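Local coordinates for flavin reductase domain protein, FMN-binding (Shewanella baltica, PDB 3HMZ) that binds flavin mononucleotide and is probably an oxidoreductase of the flavin reductase-like, flavoredoxin family that uses NAD or NADP, at residues H28-L33 and I82-V87; A20-L25 and I155-D160. All blocks are in the same frame, centred on the assembly; numbering follows the deposited sequence.

Contact 1 (H28-L33 and I82-V87); sequences HGPTVL and IQVPTV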
loop_
_atom_site.group_PDB
_atom_site.type_symbol
_atom_site.label_atom_id
_atom_site.label_comp_id
_atom_site.label_asym_id
_atom_site.label_seq_id
_atom_site.Cartn_x
_atom_site.Cartn_y
_atom_site.Cartn_z
ATOM N N HIS A 28 -1.649 -4.670 -4.839
ATOM C CA HIS A 28 -0.274 -4.411 -5.205
ATOM C C HIS A 28 0.249 -3.033 -4.725
ATOM O O HIS A 28 1.385 -2.663 -5.018
ATOM C CB HIS A 28 -0.069 -4.596 -6.698
ATOM C CG HIS A 28 -0.858 -3.658 -7.539
ATOM N ND1 HIS A 28 -2.237 -3.574 -7.481
ATOM C CD2 HIS A 28 -0.464 -2.828 -8.525
ATOM C CE1 HIS A 28 -2.646 -2.674 -8.361
ATOM N NE2 HIS A 28 -1.587 -2.198 -9.003
ATOM N N GLY A 29 -0.585 -2.291 -3.974
ATOM C CA GLY A 29 -0.211 -1.045 -3.353
ATOM C C GLY A 29 0.038 0.157 -4.272
ATOM O O GLY A 29 0.939 0.959 -4.016
ATOM N N PRO A 30 -0.810 0.347 -5.287
ATOM C CA PRO A 30 -0.598 1.511 -6.137
ATOM C C PRO A 30 -0.900 2.830 -5.417
ATOM O O PRO A 30 -1.717 2.877 -4.504
ATOM C CB PRO A 30 -1.654 1.319 -7.239
ATOM C CG PRO A 30 -2.801 0.591 -6.534
ATOM C CD PRO A 30 -2.064 -0.351 -5.625
ATOM N N THR A 31 -0.279 3.886 -5.907
ATOM C CA THR A 31 -0.656 5.240 -5.562
ATOM C C THR A 31 -1.979 5.479 -6.307
ATOM O O THR A 31 -2.154 5.026 -7.437
ATOM C CB THR A 31 0.445 6.207 -5.967
ATOM O OG1 THR A 31 1.576 5.939 -5.123
ATOM C CG2 THR A 31 0.010 7.620 -5.822
ATOM N N VAL A 32 -2.922 6.132 -5.626
ATOM C CA VAL A 32 -4.243 6.358 -6.154
ATOM C C VAL A 32 -4.576 7.817 -6.301
ATOM O O VAL A 32 -3.819 8.684 -5.839
ATOM C CB VAL A 32 -5.320 5.680 -5.262
ATOM C CG1 VAL A 32 -4.999 4.188 -5.069
ATOM C CG2 VAL A 32 -5.419 6.344 -3.879
ATOM N N LEU A 33 -5.684 8.074 -6.987
ATOM C CA LEU A 33 -6.305 9.411 -6.974
ATOM C C LEU A 33 -7.559 9.301 -6.108
ATOM O O LEU A 33 -8.329 8.357 -6.223
ATOM C CB LEU A 33 -6.660 9.923 -8.369
ATOM C CG LEU A 33 -5.562 9.816 -9.405
ATOM C CD1 LEU A 33 -6.132 10.297 -10.746
ATOM C CD2 LEU A 33 -4.289 10.538 -9.019
ATOM N N ILE A 82 -11.915 6.183 -5.004
ATOM C CA ILE A 82 -10.481 5.814 -5.073
ATOM C C ILE A 82 -10.302 5.201 -6.450
ATOM O O ILE A 82 -11.047 4.313 -6.858
ATOM C CB ILE A 82 -10.088 4.797 -3.997
ATOM C CG1 ILE A 82 -10.216 5.430 -2.597
ATOM C CG2 ILE A 82 -8.673 4.240 -4.218
ATOM C CD1 ILE A 82 -9.297 6.629 -2.364
ATOM N N GLN A 83 -9.332 5.705 -7.193
ATOM C CA GLN A 83 -9.078 5.204 -8.532
ATOM C C GLN A 83 -7.589 5.070 -8.781
ATOM O O GLN A 83 -6.785 5.780 -8.202
ATOM C CB GLN A 83 -9.773 6.068 -9.604
ATOM C CG GLN A 83 -9.503 7.573 -9.522
ATOM C CD GLN A 83 -10.714 8.356 -9.156
ATOM O OE1 GLN A 83 -11.640 8.436 -9.985
ATOM N NE2 GLN A 83 -10.720 8.959 -7.960
ATOM N N VAL A 84 -7.252 4.117 -9.637
ATOM C CA VAL A 84 -5.879 3.729 -9.914
ATOM C C VAL A 84 -5.398 4.390 -11.191
ATOM O O VAL A 84 -5.833 3.996 -12.282
ATOM C CB VAL A 84 -5.772 2.183 -10.011
ATOM C CG1 VAL A 84 -4.339 1.775 -10.240
ATOM C CG2 VAL A 84 -6.301 1.487 -8.709
ATOM N N PRO A 85 -4.500 5.372 -11.087
ATOM C CA PRO A 85 -3.990 6.019 -12.284
ATOM C C PRO A 85 -2.979 5.115 -13.016
ATOM O O PRO A 85 -2.497 4.108 -12.476
ATOM C CB PRO A 85 -3.344 7.299 -11.741
ATOM C CG PRO A 85 -2.872 6.902 -10.417
ATOM C CD PRO A 85 -3.983 6.026 -9.887
ATOM N N THR A 86 -2.705 5.515 -14.243
ATOM C CA THR A 86 -1.792 4.819 -15.126
ATOM C C THR A 86 -0.511 5.621 -15.316
ATOM O O THR A 86 -0.459 6.813 -15.024
ATOM C CB THR A 86 -2.414 4.644 -16.501
ATOM O OG1 THR A 86 -2.555 5.940 -17.080
ATOM C CG2 THR A 86 -3.726 3.875 -16.431
ATOM N N VAL A 87 0.497 4.956 -15.874
ATOM C CA VAL A 87 1.756 5.621 -16.272
ATOM C C VAL A 87 1.472 6.797 -17.218
ATOM O O VAL A 87 2.116 7.829 -17.118
ATOM C CB VAL A 87 2.744 4.618 -16.875
ATOM C CG1 VAL A 87 3.852 5.343 -17.678
ATOM C CG2 VAL A 87 3.316 3.745 -15.775
HETATM O O HOH W 1 -1.438 3.746 -9.913
#
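The carbonyl oxygen Leu-33 O accepts two hydrogen bonds from Gln-83. The backbone N of Gln-83 lies 3.0 Å from Leu-33 O and in the plane of that carbonyl. The side-chain NE2 of Gln-83 is also 3.0 Å from Leu-33 O, but it sits above the plane, 65° out of it. Its N-H still points almost straight at the oxygen (171°). Gln-83 CG lies between the backbone N and the carbonyl carbon (chi1 52°), and the chain then bends at chi2. The amide has two further partners: OE1 accepts from Val-126 N, and NE2 also bonds Ser-35 OG. An alanine here would probably leave Val-126 N and Ser-35 OG without this mate and strip Leu-33 O of its second donor. The return hydrogen bond, Leu-33 N to Gln-83 O, is 2.8 Å long. Beside this pair, Val-32 CG1 meets Ile-82 CG2 at 3.8 Å. On the Leu-33 side, CG packs against CB and CG of the Pro-85 ring, and helix 90-96 adds Leu-92, Thr-93 and Val-96 around Leu-33. Towards the loop, Pro-30 CB touches Val-84 CG1 at 4.1 Å. A water lies between Thr-31 O and Pro-85 O where the chains part. The side chain of Thr-31 comes within about 4 Å of the bound FMN. Leu-33 and Gln-83 form an antiparallel hydrogen-bonded pair in the curled sheet of the flavin reductase-like split-barrel fold.

Contact 2 (A20-L25 and I155-D160); sequences AKAYRL and IGAWAD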
loop_
_atom_site.group_PDB
_atom_site.type_symbol
_atom_site.label_atom_id
_atom_site.label_comp_id
_atom_site.label_asym_id
_atom_site.label_seq_id
_atom_site.Cartn_x
_atom_site.Cartn_y
_atom_site.Cartn_z
ATOM N N ALA A 20 -16.673 -8.736 -4.146
ATOM C CA ALA A 20 -15.797 -9.618 -3.377
ATOM C C ALA A 20 -14.348 -9.672 -3.885
ATOM O O ALA A 20 -13.483 -10.223 -3.190
ATOM C CB ALA A 20 -16.375 -11.054 -3.387
ATOM N N LYS A 21 -14.091 -9.204 -5.116
ATOM C CA LYS A 21 -12.723 -9.133 -5.672
ATOM C C LYS A 21 -12.182 -7.724 -5.753
ATOM O O LYS A 21 -11.022 -7.555 -6.188
ATOM C CB LYS A 21 -12.681 -9.769 -7.058
ATOM C CG LYS A 21 -13.108 -11.226 -7.003
ATOM C CD LYS A 21 -12.365 -12.102 -7.881
ATOM C CE LYS A 21 -12.809 -13.574 -7.796
ATOM N NZ LYS A 21 -12.691 -14.222 -6.437
ATOM N N ALA A 22 -12.987 -6.720 -5.368
ATOM C CA ALA A 22 -12.573 -5.318 -5.449
ATOM C C ALA A 22 -11.238 -5.027 -4.748
ATOM O O ALA A 22 -10.456 -4.200 -5.205
ATOM C CB ALA A 22 -13.692 -4.359 -4.891
ATOM N N TYR A 23 -10.981 -5.721 -3.640
ATOM C CA TYR A 23 -9.708 -5.506 -2.888
ATOM C C TYR A 23 -8.472 -5.744 -3.778
ATOM O O TYR A 23 -7.417 -5.128 -3.571
ATOM C CB TYR A 23 -9.616 -6.388 -1.637
ATOM C CG TYR A 23 -9.306 -7.824 -1.951
ATOM C CD1 TYR A 23 -10.299 -8.731 -2.347
ATOM C CD2 TYR A 23 -8.002 -8.281 -1.906
ATOM C CE1 TYR A 23 -9.985 -10.030 -2.707
ATOM C CE2 TYR A 23 -7.688 -9.577 -2.254
ATOM C CZ TYR A 23 -8.679 -10.459 -2.637
ATOM O OH TYR A 23 -8.356 -11.747 -3.004
ATOM N N ARG A 24 -8.618 -6.610 -4.783
ATOM C CA ARG A 24 -7.486 -6.925 -5.671
ATOM C C ARG A 24 -7.016 -5.725 -6.500
ATOM O O ARG A 24 -5.877 -5.668 -6.936
ATOM C CB ARG A 24 -7.817 -8.078 -6.586
ATOM C CG ARG A 24 -8.023 -9.365 -5.811
ATOM C CD ARG A 24 -8.240 -10.477 -6.726
ATOM N NE ARG A 24 -8.533 -11.722 -6.017
ATOM C CZ ARG A 24 -8.797 -12.861 -6.637
ATOM N NH1 ARG A 24 -8.868 -12.911 -7.957
ATOM N NH2 ARG A 24 -9.052 -13.948 -5.919
ATOM N N LEU A 25 -7.910 -4.749 -6.678
ATOM C CA LEU A 25 -7.586 -3.548 -7.415
ATOM C C LEU A 25 -6.479 -2.741 -6.705
ATOM O O LEU A 25 -5.809 -1.919 -7.337
ATOM C CB LEU A 25 -8.840 -2.678 -7.614
ATOM C CG LEU A 25 -9.939 -3.359 -8.443
ATOM C CD1 LEU A 25 -11.259 -2.550 -8.414
ATOM C CD2 LEU A 25 -9.500 -3.632 -9.895
ATOM N N ILE A 155 -18.492 0.318 -2.015
ATOM C CA ILE A 155 -19.855 -0.010 -2.436
ATOM C C ILE A 155 -20.029 -0.311 -3.909
ATOM O O ILE A 155 -21.116 -0.694 -4.342
ATOM C CB ILE A 155 -20.866 1.105 -1.966
ATOM C CG1 ILE A 155 -20.585 2.453 -2.638
ATOM C CG2 ILE A 155 -20.797 1.230 -0.407
ATOM C CD1 ILE A 155 -21.621 3.573 -2.300
ATOM N N GLY A 156 -18.974 -0.092 -4.697
ATOM C CA GLY A 156 -18.996 -0.385 -6.098
ATOM C C GLY A 156 -17.573 -0.364 -6.616
ATOM O O GLY A 156 -16.737 0.372 -6.064
ATOM N N ALA A 157 -17.294 -1.191 -7.631
ATOM C CA ALA A 157 -15.958 -1.272 -8.210
ATOM C C ALA A 157 -16.058 -1.577 -9.681
ATOM O O ALA A 157 -16.947 -2.344 -10.108
ATOM C CB ALA A 157 -15.134 -2.314 -7.467
ATOM N N TRP A 158 -15.161 -0.973 -10.473
ATOM C CA TRP A 158 -15.146 -1.120 -11.931
ATOM C C TRP A 158 -13.709 -1.033 -12.407
ATOM O O TRP A 158 -12.862 -0.468 -11.728
ATOM C CB TRP A 158 -15.968 0.002 -12.623
ATOM C CG TRP A 158 -17.347 0.168 -12.082
ATOM C CD1 TRP A 158 -18.489 -0.405 -12.569
ATOM C CD2 TRP A 158 -17.737 0.890 -10.910
ATOM N NE1 TRP A 158 -19.572 -0.040 -11.825
ATOM C CE2 TRP A 158 -19.152 0.767 -10.797
ATOM C CE3 TRP A 158 -17.056 1.670 -9.977
ATOM C CZ2 TRP A 158 -19.873 1.382 -9.761
ATOM C CZ3 TRP A 158 -17.784 2.303 -8.961
ATOM C CH2 TRP A 158 -19.184 2.140 -8.860
ATOM N N ALA A 159 -13.434 -1.575 -13.576
ATOM C CA ALA A 159 -12.119 -1.486 -14.159
ATOM C C ALA A 159 -12.120 -1.616 -15.660
ATOM O O ALA A 159 -13.032 -2.211 -16.253
ATOM C CB ALA A 159 -11.173 -2.566 -13.512
ATOM N N ASP A 160 -11.054 -1.087 -16.250
ATOM C CA ASP A 160 -10.768 -1.221 -17.685
ATOM C C ASP A 160 -10.399 -2.677 -17.936
ATOM O O ASP A 160 -9.353 -3.142 -17.462
ATOM C CB ASP A 160 -9.628 -0.251 -18.018
ATOM C CG ASP A 160 -9.122 -0.353 -19.398
ATOM O OD1 ASP A 160 -9.466 -1.276 -20.153
ATOM O OD2 ASP A 160 -8.314 0.556 -19.711
#
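Ala-22 CB packs against Ala-157 CB at 3.6 Å. This is apolar packing of a short helical turn on a strand of the curled antiparallel sheet of the flavin reductase-like fold. Residues 22-25 have helical backbone angles, and the end of strand 149-160, residues 155-160, runs past them. Alternate residues of the strand, Ala-157 and Ala-159, turn their methyls toward the turn. Trp-158 between them points away and packs on Met-118, Ala-119 and Phe-125. Leu-25 spans both alanines with its two branches. Its CD1 touches Ala-157 CB at 4.0 Å, and its CD2 touches Ala-159 CB at 4.1 Å. Chi1 (-63°) sets Leu-25 CG anti to its carbonyl carbon, and chi2 (170°) then places CD1. Ala-131 and Leu-133 of strand 131-138, together with Phe-164 and Trp-169, also touch Leu-25. The small alanine side chains let the turn come close, with Ala-22 CA 6.0 Å from Ala-157 CA. The strand carries a classic beta bulge, where Ile-155 and Gly-156 both face Ala-134. The other side of the turn meets the second subunit: Tyr-23 packs on Trp-49 and Arg-24 on Ala-185 of that chain. There Arg-24 CG lies over one face of the Tyr-23 ring, offset toward the rim. Arg-24 NE donates to Tyr-23 OH at 3.0 Å, with the oxygen in the guanidinium plane.

The centres of contacts 1 and 2 lie about 13 Å apart, and both contacts reach the same antiparallel sheet. Along the chain the order is 20-25, 28-33, 82-87 and 155-160, so contact 1 is nested inside the loop closed by contact 2. Strand 131-138 lies between their strands, pairing with 79-84 and with 149-160. The two contacts touch directly: Val-84 CG2 packs 3.7 Å from Leu-25 O. Contact 1 is near the chain centre and the FMN site, whereas contact 2 lies farther out and away from the annotated sites. Both contacts touch the second subunit; contact 1 alone also lies near the flavin.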